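Local coordinates for serine-rich Repeat Adhesion Glycoprotein (Srr1) (Streptococcus agalactiae, PDB 4MBO) that binds host fibrinogen as a bacterial surface adhesin, probably through its neighbouring beta-rich domains, at residues 48-54 with 113-118; 174-179 with 241-245; 187-191 with 296-300. All coordinates share one frame; numbering follows the deposited sequence.

Along the chain interaction 1 is complete before the other two begin, and it belongs to the bacterial Ig domain, where strands 43-51 and 116-126 are neighbours in a sheet. Interactions 2 and 3 lie within the fibrinogen-binding adhesin range, and their segments alternate along the chain. Strands 169-181 and 186-202, one from each, follow each other and pair in a single antiparallel sheet, so these two contacts touch, their centres about 9 Å apart. Interaction 1 is about 42 Å from interaction 2 and 47 Å from interaction 3, centre to centre. The set thus samples one end of an elongated two-domain adhesin, the junction between domains, and the interior of the second domain.

Interaction 1: residues 48-54 with 113-118; sequences AFSIASV and LNNIKA
F49 lays its ring over the methyl of A118: the CB of A118 stands 3.7 Å from the ring centroid, 21° off the normal, a CH-pi contact shifted toward the rim, where F49 CZ is 3.4 Å from A118 CB. The ring reaches across to the neighbouring strand because chi1 of 60° sets CG between the backbone N and the carbonyl carbon. Further along, I51 and I116 run side by side in the same direction, with I51 CG2 3.8 Å from I116 CB. V54, already past the strand, crosses I116 at about a right angle and brings its CG2 to 3.9 Å from I116 CD1. F49, I51, I116 and A118 all lie on one face of the sheet; S50 and K117 take the other, which is more solvent-exposed.

Underneath, F49 with A118 and I51 with I116 are antiparallel hydrogen-bonded pairs, each bonded in both directions, and S50 with K117 is the non-hydrogen-bonded pair between them. The pairing carries on beyond the ladder as A52 O accepts from N115 N at 2.8 Å. Next to it a water accepts from V54 N and lies 2.7 Å from L113 O.

W106, from strand 101-106 of the second sheet, touches F49, I51, V54 and I116, while F60 meets the F49 ring edge-to-face. Antiparallel strands that turn one apolar face to W106 of the other sheet fit the beta sandwich of the bacterial Ig domain.

Interaction 2: residues 174-179 with 241-245; sequences RSRIMK and TDSMD
T241 places its carbonyl O near R174 NH2, but that oxygen accepts from Q192 NE2; its OG1, which also pairs with Q246, accepts from M244 N in an ST motif that curls the loop. D242 follows with a salt bridge: R174 grips OD1 end-on with both terminal nitrogens, NH2 at 2.9 Å and NH1 at 3.2 Å, the guanidinium and carboxylate planes turned 69° apart. N159 and Q192 also hold R174, and T134 N bonds D242 OD2; a calcium ion lies about 5 Å from the D242 side chain. S243 offers its carbonyl O, on an in-plane lone pair, to R176 NH2 at 2.9 Å, while its OG takes D245 N in an ST turn and bonds Q128. M244 stretches out beyond CG along the strand, setting SD 3.9 Å from R176 CB and CE 3.8 Å from R174 CG. D245 ends the run: OD2 receives K179 NZ at 2.7 Å on its syn side, a water links NZ to OD1, and M178 CE packs on CG. Since R176 also salt-bridges D38, in the Ig range, this is a loop strapped across a sheet at an interdomain junction.

Interaction 3: residues 187-191 with 296-300; sequences ETYIT and VLYST
S299 OG sits between two hydroxyls of the opposing strand, 2.7 Å from Y189 OH and 2.6 Å from T191 OG1. The bond to Y189 could be donated from either end, and the one to T191 depends on a proton that has another acceptor within reach, so the direction of the network is not settled. Y189 OH also bonds S175 OG on strand 169-181, which ties this hydroxyl cluster to a third strand.

These strands face each other across the interior of a beta sandwich: 186-202 belongs to one sheet and 295-302 to the other. The short segments run 24° from parallel with their axes 8.4 Å apart, too far for backbone pairing, so the bridging falls to side chains, mostly against one another. E187, Y189 and T191 alternate inward from one side, L297 and S299 from the other. Y298, on the far face of its strand, bonds Q306 through its hydroxyl and has a cation-pi contact with K311.

Y189 extends across the gap with CG anti to its own N (chi1 175°), which carries the hydroxyl to S299 and lays the ring flat beneath L297. The two side chains slide past each other in opposite directions. L297 CB is over the ring face, 3.9 Å from the centroid and 17° off the normal, in a CH-pi contact, while CD1 covers the base of the ring, 3.7 Å from Y189 CG.

That same L297 CD1 is also met by the carboxylate of E187, whose OE1 stands 3.5 Å away; the other oxygen, OE2, accepts from Q293 N. At the opposite end of the contact the packing is tight, with T191 CG2 pressed to 3.5 Å from S299 CB.

Interaction 1: residues 48-54 with 113-118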
loop_
_atom_site.group_PDB
_atom_site.type_symbol
_atom_site.label_atom_id
_atom_site.label_comp_id
_atom_site.label_asym_id
_atom_site.label_seq_id
_atom_site.Cartn_x
_atom_site.Cartn_y
_atom_site.Cartn_z
ATOM N N ALA A 48 3.709 5.846 25.608
ATOM C CA ALA A 48 3.855 5.186 26.883
ATOM C C ALA A 48 3.036 5.948 27.908
ATOM O O ALA A 48 2.749 7.145 27.733
ATOM C CB ALA A 48 5.316 5.167 27.296
ATOM N N PHE A 49 2.677 5.261 28.979
ATOM C CA PHE A 49 1.941 5.857 30.093
ATOM C C PHE A 49 1.900 4.877 31.270
ATOM O O PHE A 49 2.340 3.725 31.150
ATOM C CB PHE A 49 0.484 6.209 29.680
ATOM C CG PHE A 49 -0.325 5.033 29.224
ATOM C CD1 PHE A 49 -1.029 4.238 30.125
ATOM C CD2 PHE A 49 -0.390 4.715 27.868
ATOM C CE1 PHE A 49 -1.768 3.147 29.703
ATOM C CE2 PHE A 49 -1.113 3.610 27.449
ATOM C CZ PHE A 49 -1.809 2.836 28.356
ATOM N N SER A 50 1.405 5.369 32.398
ATOM C CA SER A 50 1.104 4.573 33.552
ATOM C C SER A 50 -0.378 4.715 33.872
ATOM O O SER A 50 -1.001 5.735 33.552
ATOM C CB SER A 50 1.889 5.048 34.774
ATOM O OG SER A 50 3.254 4.788 34.598
ATOM N N ILE A 51 -0.940 3.700 34.531
ATOM C CA ILE A 51 -2.339 3.753 34.970
ATOM C C ILE A 51 -2.452 2.934 36.274
ATOM O O ILE A 51 -1.930 1.806 36.366
ATOM C CB ILE A 51 -3.323 3.314 33.846
ATOM C CG1 ILE A 51 -4.761 3.547 34.293
ATOM C CG2 ILE A 51 -3.120 1.860 33.423
ATOM C CD1 ILE A 51 -5.748 3.532 33.152
ATOM N N ALA A 52 -3.057 3.517 37.304
ATOM C CA ALA A 52 -3.143 2.846 38.615
ATOM C C ALA A 52 -3.870 1.510 38.577
ATOM O O ALA A 52 -3.419 0.517 39.164
ATOM C CB ALA A 52 -3.800 3.774 39.622
ATOM N N SER A 53 -5.018 1.489 37.930
ATOM C CA SER A 53 -5.763 0.262 37.804
ATOM C C SER A 53 -6.772 0.392 36.691
ATOM O O SER A 53 -7.160 1.497 36.320
ATOM C CB SER A 53 -6.460 -0.102 39.116
ATOM O OG SER A 53 -7.612 0.686 39.318
ATOM N N VAL A 54 -7.176 -0.749 36.150
ATOM C CA VAL A 54 -8.149 -0.811 35.086
ATOM C C VAL A 54 -9.128 -1.961 35.307
ATOM O O VAL A 54 -8.900 -2.815 36.157
ATOM C CB VAL A 54 -7.469 -1.039 33.720
ATOM C CG1 VAL A 54 -6.418 0.034 33.471
ATOM C CG2 VAL A 54 -6.850 -2.439 33.640
ATOM N N LEU A 113 -4.052 -6.206 38.353
ATOM C CA LEU A 113 -2.837 -5.499 38.717
ATOM C C LEU A 113 -3.039 -4.118 39.285
ATOM O O LEU A 113 -4.135 -3.546 39.260
ATOM C CB LEU A 113 -1.950 -5.359 37.478
ATOM C CG LEU A 113 -1.636 -6.643 36.717
ATOM C CD1 LEU A 113 -0.838 -6.316 35.475
ATOM C CD2 LEU A 113 -0.875 -7.634 37.583
ATOM N N ASN A 114 -1.949 -3.589 39.824
ATOM C CA ASN A 114 -1.897 -2.209 40.272
ATOM C C ASN A 114 -0.649 -1.584 39.682
ATOM O O ASN A 114 0.373 -2.259 39.532
ATOM C CB ASN A 114 -1.906 -2.072 41.786
ATOM C CG ASN A 114 -3.269 -2.362 42.380
ATOM O OD1 ASN A 114 -3.999 -1.440 42.753
ATOM N ND2 ASN A 114 -3.652 -3.633 42.404
ATOM N N ASN A 115 -0.755 -0.306 39.339
ATOM C CA ASN A 115 0.350 0.474 38.784
ATOM C C ASN A 115 0.938 -0.170 37.541
ATOM O O ASN A 115 2.066 -0.657 37.534
ATOM C CB ASN A 115 1.414 0.712 39.844
ATOM C CG ASN A 115 0.852 1.428 41.061
ATOM O OD1 ASN A 115 0.063 2.363 40.941
ATOM N ND2 ASN A 115 1.246 0.980 42.234
ATOM N N ILE A 116 0.125 -0.168 36.500
ATOM C CA ILE A 116 0.458 -0.728 35.215
ATOM C C ILE A 116 1.266 0.269 34.391
ATOM O O ILE A 116 0.969 1.456 34.371
ATOM C CB ILE A 116 -0.839 -1.032 34.430
ATOM C CG1 ILE A 116 -1.630 -2.143 35.132
ATOM C CG2 ILE A 116 -0.534 -1.427 32.981
ATOM C CD1 ILE A 116 -3.027 -2.293 34.592
ATOM N N LYS A 117 2.297 -0.245 33.728
ATOM C CA LYS A 117 3.097 0.535 32.788
ATOM C C LYS A 117 2.846 0.011 31.391
ATOM O O LYS A 117 2.826 -1.200 31.176
ATOM C CB LYS A 117 4.564 0.396 33.127
ATOM C CG LYS A 117 4.889 1.100 34.424
ATOM C CD LYS A 117 6.372 1.236 34.630
ATOM C CE LYS A 117 7.026 -0.110 34.818
ATOM N NZ LYS A 117 6.513 -0.833 36.012
ATOM N N ALA A 118 2.648 0.918 30.443
ATOM C CA ALA A 118 2.416 0.543 29.072
ATOM C C ALA A 118 3.440 1.259 28.206
ATOM O O ALA A 118 3.742 2.418 28.424
ATOM C CB ALA A 118 0.992 0.904 28.647
HETATM O O HOH W 1 -5.863 -3.179 37.264
#

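Interaction 2: residues 174-179 with 241-245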
loop_
_atom_site.group_PDB
_atom_site.type_symbol
_atom_site.label_atom_id
_atom_site.label_comp_id
_atom_site.label_asym_id
_atom_site.label_seq_id
_atom_site.Cartn_x
_atom_site.Cartn_y
_atom_site.Cartn_z
ATOM N N ARG A 174 4.091 1.207 -15.599
ATOM C CA ARG A 174 4.470 1.156 -14.175
ATOM C C ARG A 174 3.715 0.034 -13.500
ATOM O O ARG A 174 2.608 -0.283 -13.909
ATOM C CB ARG A 174 4.216 2.502 -13.480
ATOM C CG ARG A 174 4.655 2.537 -12.033
ATOM C CD ARG A 174 4.585 3.943 -11.443
ATOM N NE ARG A 174 3.246 4.517 -11.598
ATOM C CZ ARG A 174 2.909 5.749 -11.211
ATOM N NH1 ARG A 174 3.805 6.524 -10.605
ATOM N NH2 ARG A 174 1.678 6.203 -11.434
ATOM N N SER A 175 4.299 -0.607 -12.492
ATOM C CA SER A 175 3.594 -1.641 -11.762
ATOM C C SER A 175 3.913 -1.552 -10.291
ATOM O O SER A 175 4.853 -0.888 -9.935
ATOM C CB SER A 175 3.934 -3.004 -12.305
ATOM O OG SER A 175 5.323 -3.279 -12.079
ATOM N N ARG A 176 3.108 -2.198 -9.466
ATOM C CA ARG A 176 3.287 -2.148 -8.011
ATOM C C ARG A 176 2.568 -3.281 -7.312
ATOM O O ARG A 176 1.457 -3.626 -7.662
ATOM C CB ARG A 176 2.723 -0.798 -7.533
ATOM C CG ARG A 176 3.033 -0.418 -6.114
ATOM C CD ARG A 176 2.558 1.014 -5.835
ATOM N NE ARG A 176 3.148 1.410 -4.580
ATOM C CZ ARG A 176 2.541 1.409 -3.412
ATOM N NH1 ARG A 176 3.259 1.691 -2.343
ATOM N NH2 ARG A 176 1.253 1.107 -3.284
ATOM N N ILE A 177 3.202 -3.876 -6.288
ATOM C CA ILE A 177 2.528 -4.777 -5.422
ATOM C C ILE A 177 1.910 -3.827 -4.408
ATOM O O ILE A 177 2.627 -3.143 -3.641
ATOM C CB ILE A 177 3.494 -5.758 -4.742
ATOM C CG1 ILE A 177 4.104 -6.658 -5.810
ATOM C CG2 ILE A 177 2.756 -6.517 -3.679
ATOM C CD1 ILE A 177 5.147 -7.639 -5.328
ATOM N N MET A 178 0.591 -3.690 -4.453
ATOM C CA MET A 178 -0.053 -2.691 -3.613
ATOM C C MET A 178 -0.945 -3.224 -2.519
ATOM O O MET A 178 -1.565 -2.454 -1.785
ATOM C CB MET A 178 -0.775 -1.661 -4.487
ATOM C CG MET A 178 -1.642 -2.238 -5.580
ATOM S SD MET A 178 -2.932 -3.303 -4.969
ATOM C CE MET A 178 -3.952 -2.094 -4.045
ATOM N N LYS A 179 -0.985 -4.547 -2.369
ATOM C CA LYS A 179 -1.798 -5.159 -1.317
ATOM C C LYS A 179 -1.315 -6.547 -1.007
ATOM O O LYS A 179 -1.021 -7.332 -1.925
ATOM C CB LYS A 179 -3.269 -5.254 -1.720
ATOM C CG LYS A 179 -4.249 -5.483 -0.573
ATOM C CD LYS A 179 -4.337 -4.316 0.417
ATOM C CE LYS A 179 -4.632 -2.985 -0.280
ATOM N NZ LYS A 179 -5.038 -1.926 0.685
ATOM N N THR A 241 -3.864 6.949 -9.798
ATOM C CA THR A 241 -3.044 7.344 -8.657
ATOM C C THR A 241 -1.661 6.690 -8.827
ATOM O O THR A 241 -1.446 5.862 -9.722
ATOM C CB THR A 241 -3.675 6.853 -7.327
ATOM O OG1 THR A 241 -3.711 5.409 -7.327
ATOM C CG2 THR A 241 -5.042 7.449 -7.151
ATOM N N ASP A 242 -0.711 7.041 -7.970
ATOM C CA ASP A 242 0.605 6.449 -7.994
ATOM C C ASP A 242 0.661 5.206 -7.078
ATOM O O ASP A 242 1.435 4.271 -7.310
ATOM C CB ASP A 242 1.652 7.487 -7.564
ATOM C CG ASP A 242 1.729 8.712 -8.500
ATOM O OD1 ASP A 242 1.510 8.560 -9.735
ATOM O OD2 ASP A 242 2.006 9.814 -7.997
ATOM N N SER A 243 -0.142 5.188 -6.003
ATOM C CA SER A 243 -0.175 3.997 -5.138
ATOM C C SER A 243 -0.941 2.849 -5.753
ATOM O O SER A 243 -0.735 1.704 -5.374
ATOM C CB SER A 243 -0.845 4.298 -3.797
ATOM O OG SER A 243 -2.224 4.517 -4.008
ATOM N N MET A 244 -1.831 3.161 -6.697
ATOM C CA MET A 244 -2.673 2.187 -7.345
ATOM C C MET A 244 -3.724 1.587 -6.421
ATOM O O MET A 244 -4.426 0.669 -6.814
ATOM C CB MET A 244 -1.850 1.102 -8.042
ATOM C CG MET A 244 -0.715 1.653 -8.854
ATOM S SD MET A 244 -0.030 0.416 -9.971
ATOM C CE MET A 244 1.389 1.305 -10.581
ATOM N N ASP A 245 -3.856 2.124 -5.206
ATOM C CA ASP A 245 -4.885 1.649 -4.276
ATOM C C ASP A 245 -6.026 2.633 -4.343
ATOM O O ASP A 245 -6.049 3.637 -3.635
ATOM C CB ASP A 245 -4.350 1.546 -2.862
ATOM C CG ASP A 245 -5.249 0.694 -1.956
ATOM O OD1 ASP A 245 -6.402 0.399 -2.376
ATOM O OD2 ASP A 245 -4.834 0.361 -0.826
HETATM O O HOH W 2 -7.760 -1.289 -0.857
#

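Interaction 3: residues 187-191 with 296-300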
loop_
_atom_site.group_PDB
_atom_site.type_symbol
_atom_site.label_atom_id
_atom_site.label_comp_id
_atom_site.label_asym_id
_atom_site.label_seq_id
_atom_site.Cartn_x
_atom_site.Cartn_y
_atom_site.Cartn_z
ATOM N N GLU A 187 -1.454 -11.696 -2.833
ATOM C CA GLU A 187 -0.887 -10.410 -3.159
ATOM C C GLU A 187 -1.552 -9.903 -4.409
ATOM O O GLU A 187 -1.968 -10.689 -5.287
ATOM C CB GLU A 187 0.633 -10.438 -3.337
ATOM C CG GLU A 187 1.141 -11.142 -4.549
ATOM C CD GLU A 187 2.667 -11.309 -4.590
ATOM O OE1 GLU A 187 3.304 -10.886 -5.596
ATOM O OE2 GLU A 187 3.223 -11.895 -3.660
ATOM N N THR A 188 -1.678 -8.586 -4.480
ATOM C CA THR A 188 -2.253 -7.942 -5.641
ATOM C C THR A 188 -1.180 -7.083 -6.289
ATOM O O THR A 188 -0.634 -6.158 -5.681
ATOM C CB THR A 188 -3.471 -7.071 -5.285
ATOM O OG1 THR A 188 -4.466 -7.866 -4.610
ATOM C CG2 THR A 188 -4.073 -6.453 -6.529
ATOM N N TYR A 189 -0.923 -7.390 -7.551
ATOM C CA TYR A 189 0.078 -6.751 -8.371
ATOM C C TYR A 189 -0.652 -6.031 -9.480
ATOM O O TYR A 189 -1.297 -6.662 -10.342
ATOM C CB TYR A 189 1.032 -7.846 -8.939
ATOM C CG TYR A 189 2.067 -7.326 -9.918
ATOM C CD1 TYR A 189 3.116 -6.530 -9.492
ATOM C CD2 TYR A 189 2.012 -7.651 -11.265
ATOM C CE1 TYR A 189 4.086 -6.065 -10.366
ATOM C CE2 TYR A 189 2.974 -7.194 -12.140
ATOM C CZ TYR A 189 4.013 -6.410 -11.699
ATOM O OH TYR A 189 4.982 -5.918 -12.573
ATOM N N ILE A 190 -0.504 -4.732 -9.506
ATOM C CA ILE A 190 -1.207 -3.904 -10.469
ATOM C C ILE A 190 -0.256 -3.246 -11.454
ATOM O O ILE A 190 0.818 -2.753 -11.077
ATOM C CB ILE A 190 -2.057 -2.845 -9.760
ATOM C CG1 ILE A 190 -3.074 -3.535 -8.870
ATOM C CG2 ILE A 190 -2.772 -1.969 -10.797
ATOM C CD1 ILE A 190 -4.089 -2.611 -8.236
ATOM N N THR A 191 -0.651 -3.275 -12.731
ATOM C CA THR A 191 0.093 -2.698 -13.801
ATOM C C THR A 191 -0.687 -1.573 -14.452
ATOM O O THR A 191 -1.868 -1.763 -14.815
ATOM C CB THR A 191 0.415 -3.763 -14.882
ATOM O OG1 THR A 191 1.211 -4.813 -14.288
ATOM C CG2 THR A 191 1.236 -3.154 -15.990
ATOM N N VAL A 296 10.387 -11.205 -7.691
ATOM C CA VAL A 296 10.229 -9.917 -8.309
ATOM C C VAL A 296 9.394 -10.086 -9.575
ATOM O O VAL A 296 9.758 -10.822 -10.461
ATOM C CB VAL A 296 11.590 -9.342 -8.725
ATOM C CG1 VAL A 296 11.411 -7.958 -9.333
ATOM C CG2 VAL A 296 12.551 -9.298 -7.529
ATOM N N LEU A 297 8.282 -9.380 -9.647
ATOM C CA LEU A 297 7.457 -9.434 -10.842
ATOM C C LEU A 297 7.816 -8.246 -11.709
ATOM O O LEU A 297 8.270 -7.215 -11.212
ATOM C CB LEU A 297 5.997 -9.308 -10.458
ATOM C CG LEU A 297 5.404 -10.552 -9.763
ATOM C CD1 LEU A 297 4.168 -10.154 -8.944
ATOM C CD2 LEU A 297 5.117 -11.637 -10.802
ATOM N N TYR A 298 7.560 -8.378 -12.996
ATOM C CA TYR A 298 7.750 -7.272 -13.919
ATOM C C TYR A 298 6.582 -7.216 -14.874
ATOM O O TYR A 298 5.827 -8.194 -15.057
ATOM C CB TYR A 298 9.011 -7.401 -14.750
ATOM C CG TYR A 298 9.016 -8.556 -15.738
ATOM C CD1 TYR A 298 8.422 -8.424 -16.979
ATOM C CD2 TYR A 298 9.635 -9.772 -15.438
ATOM C CE1 TYR A 298 8.415 -9.461 -17.904
ATOM C CE2 TYR A 298 9.647 -10.819 -16.359
ATOM C CZ TYR A 298 9.044 -10.669 -17.591
ATOM O OH TYR A 298 9.013 -11.706 -18.538
ATOM N N SER A 299 6.412 -6.035 -15.451
ATOM C CA SER A 299 5.402 -5.789 -16.497
ATOM C C SER A 299 6.006 -5.000 -17.620
ATOM O O SER A 299 6.885 -4.158 -17.405
ATOM C CB SER A 299 4.235 -4.954 -15.940
ATOM O OG SER A 299 3.612 -5.617 -14.871
ATOM N N THR A 300 5.484 -5.205 -18.827
ATOM C CA THR A 300 5.971 -4.452 -19.961
ATOM C C THR A 300 4.858 -3.826 -20.781
ATOM O O THR A 300 3.703 -4.178 -20.644
ATOM C CB THR A 300 6.719 -5.353 -20.978
ATOM O OG1 THR A 300 5.775 -6.160 -21.705
ATOM C CG2 THR A 300 7.775 -6.216 -20.335
#